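Putative lipoprotein (Pseudomonas protegens, PDB 4KT3) is probably the immunity protein that binds and neutralises a type VI secretion peptidoglycan glycoside hydrolase effector, protecting the bacterium from its own toxin. Local coordinates at residues Pro42-Gly48 / Asp64-Asn70. Coordinates in Å, arbitrary orientation, origin at the centre of the assembly. Numbering follows the deposited sequence.
Sequences PGVFIDG and DFSLGYN
Phe45 lays its ring across Gly68 on the neighbouring strand: with chi1 at p (61°), Gly68 CA sits 3.8 Å from the ring centroid, 23° off its normal, a CH-pi contact over the face. A CB on Gly68 would run into Phe45 CZ. Strand 44-47, outermost in this chain's antiparallel sheet, the sheet of a Tgi2PP-family immunity protein, pairs with 64-69, axes 4.6 Å apart at 168°. Phe45-Gly68 and Asp47-Ser66 are the hydrogen-bonded pairs: Phe45 N to Gly68 O 2.9 Å, Gly68 N to Phe45 O 3.0 Å, Asp47 N to Ser66 O 2.8 Å, Ser66 N to Asp47 O 2.9 Å. Asn70 N to Gly43 O, 3.0 Å, adds one more where Gly43 turns with positive phi (93°). Val44-Tyr69 and Ile46-Leu67 are non-hydrogen-bonded pairs sharing the other face. There Leu67 (chi1 t, chi2 p) brings CD1 to 3.9 Å from Ile46 CG1, Val44 CG2 lies 3.8 Å from Tyr69 CD1, and helix 21-34 packs on Ile46 and Phe65. On the Phe45 face one water links Asp47 OD2 (OD1 bonds Asp49 N) with Ser66 OG, another Gly43 O with Asn70 ND2; Asn70 OD1 hydrogen-bonds to Thr77 of its own chain and His88 of the partner protein. Apolar, partly aromatic packing thus faces a more hydrated side, and Ser66, Tyr69 and Asn70 all touch the partner.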
loop_
_atom_site.group_PDB
_atom_site.type_symbol
_atom_site.label_atom_id
_atom_site.label_comp_id
_atom_site.label_asym_id
_atom_site.label_seq_id
_atom_site.Cartn_x
_atom_site.Cartn_y
_atom_site.Cartn_z
ATOM N N PRO B 42 -5.181 17.933 -6.892
ATOM C CA PRO B 42 -5.938 17.052 -7.791
ATOM C C PRO B 42 -5.230 15.729 -8.090
ATOM O O PRO B 42 -4.018 15.690 -8.284
ATOM C CB PRO B 42 -6.103 17.903 -9.059
ATOM C CG PRO B 42 -6.022 19.312 -8.564
ATOM C CD PRO B 42 -4.993 19.274 -7.470
ATOM N N GLY B 43 -6.004 14.650 -8.109
ATOM C CA GLY B 43 -5.469 13.325 -8.376
ATOM C C GLY B 43 -5.089 12.547 -7.133
ATOM O O GLY B 43 -4.879 11.343 -7.212
ATOM N N VAL B 44 -5.011 13.221 -5.988
ATOM C CA VAL B 44 -4.648 12.563 -4.739
ATOM C C VAL B 44 -5.877 11.957 -4.061
ATOM O O VAL B 44 -6.959 12.544 -4.075
ATOM C CB VAL B 44 -3.971 13.543 -3.769
ATOM C CG1 VAL B 44 -3.673 12.866 -2.447
ATOM C CG2 VAL B 44 -2.693 14.104 -4.383
ATOM N N PHE B 45 -5.708 10.785 -3.464
ATOM C CA PHE B 45 -6.819 10.126 -2.781
ATOM C C PHE B 45 -6.347 9.314 -1.590
ATOM O O PHE B 45 -5.213 8.864 -1.543
ATOM C CB PHE B 45 -7.518 9.169 -3.737
ATOM C CG PHE B 45 -6.619 8.083 -4.249
ATOM C CD1 PHE B 45 -6.375 6.957 -3.483
ATOM C CD2 PHE B 45 -5.999 8.201 -5.481
ATOM C CE1 PHE B 45 -5.546 5.961 -3.931
ATOM C CE2 PHE B 45 -5.166 7.208 -5.945
ATOM C CZ PHE B 45 -4.931 6.082 -5.170
ATOM N N ILE B 46 -7.244 9.139 -0.627
ATOM C CA ILE B 46 -7.089 8.134 0.401
ATOM C C ILE B 46 -8.141 7.071 0.142
ATOM O O ILE B 46 -9.316 7.387 -0.022
ATOM C CB ILE B 46 -7.284 8.727 1.808
ATOM C CG1 ILE B 46 -6.133 9.678 2.136
ATOM C CG2 ILE B 46 -7.369 7.621 2.863
ATOM C CD1 ILE B 46 -6.301 10.413 3.443
ATOM N N ASP B 47 -7.712 5.812 0.122
ATOM C CA ASP B 47 -8.600 4.691 -0.154
ATOM C C ASP B 47 -8.630 3.741 1.040
ATOM O O ASP B 47 -7.601 3.157 1.400
ATOM C CB ASP B 47 -8.077 3.947 -1.376
ATOM C CG ASP B 47 -9.040 2.911 -1.905
ATOM O OD1 ASP B 47 -10.052 2.606 -1.251
ATOM O OD2 ASP B 47 -8.762 2.386 -3.001
ATOM N N GLY B 48 -9.805 3.562 1.636
ATOM C CA GLY B 48 -9.949 2.645 2.756
ATOM C C GLY B 48 -10.590 1.320 2.379
ATOM O O GLY B 48 -10.842 0.489 3.250
ATOM N N ASP B 64 -7.041 -0.379 7.367
ATOM C CA ASP B 64 -5.934 0.006 6.491
ATOM C C ASP B 64 -6.378 1.020 5.432
ATOM O O ASP B 64 -7.528 0.991 4.958
ATOM C CB ASP B 64 -5.353 -1.213 5.771
ATOM C CG ASP B 64 -4.623 -2.175 6.691
ATOM O OD1 ASP B 64 -4.573 -1.965 7.923
ATOM O OD2 ASP B 64 -4.119 -3.184 6.152
ATOM N N PHE B 65 -5.451 1.894 5.040
ATOM C CA PHE B 65 -5.725 2.946 4.068
ATOM C C PHE B 65 -4.524 3.135 3.167
ATOM O O PHE B 65 -3.381 3.084 3.627
ATOM C CB PHE B 65 -5.999 4.285 4.768
ATOM C CG PHE B 65 -7.165 4.247 5.688
ATOM C CD1 PHE B 65 -8.438 4.541 5.221
ATOM C CD2 PHE B 65 -6.999 3.899 7.026
ATOM C CE1 PHE B 65 -9.524 4.493 6.068
ATOM C CE2 PHE B 65 -8.086 3.854 7.872
ATOM C CZ PHE B 65 -9.347 4.159 7.396
ATOM N N SER B 66 -4.777 3.354 1.883
ATOM C CA SER B 66 -3.700 3.716 0.976
ATOM C C SER B 66 -3.811 5.188 0.614
ATOM O O SER B 66 -4.910 5.741 0.544
ATOM C CB SER B 66 -3.741 2.860 -0.287
ATOM O OG SER B 66 -4.858 3.178 -1.079
ATOM N N LEU B 67 -2.658 5.817 0.403
ATOM C CA LEU B 67 -2.576 7.195 -0.042
ATOM C C LEU B 67 -1.918 7.176 -1.411
ATOM O O LEU B 67 -0.818 6.649 -1.581
ATOM C CB LEU B 67 -1.738 8.005 0.928
ATOM C CG LEU B 67 -1.439 9.450 0.522
ATOM C CD1 LEU B 67 -2.717 10.273 0.420
ATOM C CD2 LEU B 67 -0.469 10.060 1.519
ATOM N N GLY B 68 -2.599 7.730 -2.399
ATOM C CA GLY B 68 -2.124 7.616 -3.760
ATOM C C GLY B 68 -2.417 8.817 -4.622
ATOM O O GLY B 68 -3.076 9.759 -4.196
ATOM N N TYR B 69 -1.952 8.731 -5.863
ATOM C CA TYR B 69 -1.920 9.852 -6.761
ATOM C C TYR B 69 -1.974 9.369 -8.204
ATOM O O TYR B 69 -1.142 8.562 -8.612
ATOM C CB TYR B 69 -0.614 10.606 -6.513
ATOM C CG TYR B 69 -0.347 11.726 -7.475
ATOM C CD1 TYR B 69 -1.280 12.727 -7.657
ATOM C CD2 TYR B 69 0.848 11.793 -8.187
ATOM C CE1 TYR B 69 -1.055 13.766 -8.519
ATOM C CE2 TYR B 69 1.090 12.835 -9.063
ATOM C CZ TYR B 69 0.125 13.824 -9.227
ATOM O OH TYR B 69 0.315 14.891 -10.084
ATOM N N ASN B 70 -2.935 9.878 -8.979
ATOM C CA ASN B 70 -2.979 9.600 -10.420
ATOM C C ASN B 70 -2.649 10.857 -11.218
ATOM O O ASN B 70 -3.342 11.887 -11.124
ATOM C CB ASN B 70 -4.342 9.048 -10.856
ATOM C CG ASN B 70 -4.559 7.607 -10.438
ATOM O OD1 ASN B 70 -3.843 6.699 -10.881
ATOM N ND2 ASN B 70 -5.554 7.384 -9.584
HETATM O O HOH W 1 -7.068 9.591 -8.664
HETATM O O HOH W 2 -5.623 1.674 -3.054
HETATM O O HOH W 3 -10.122 0.600 5.823
#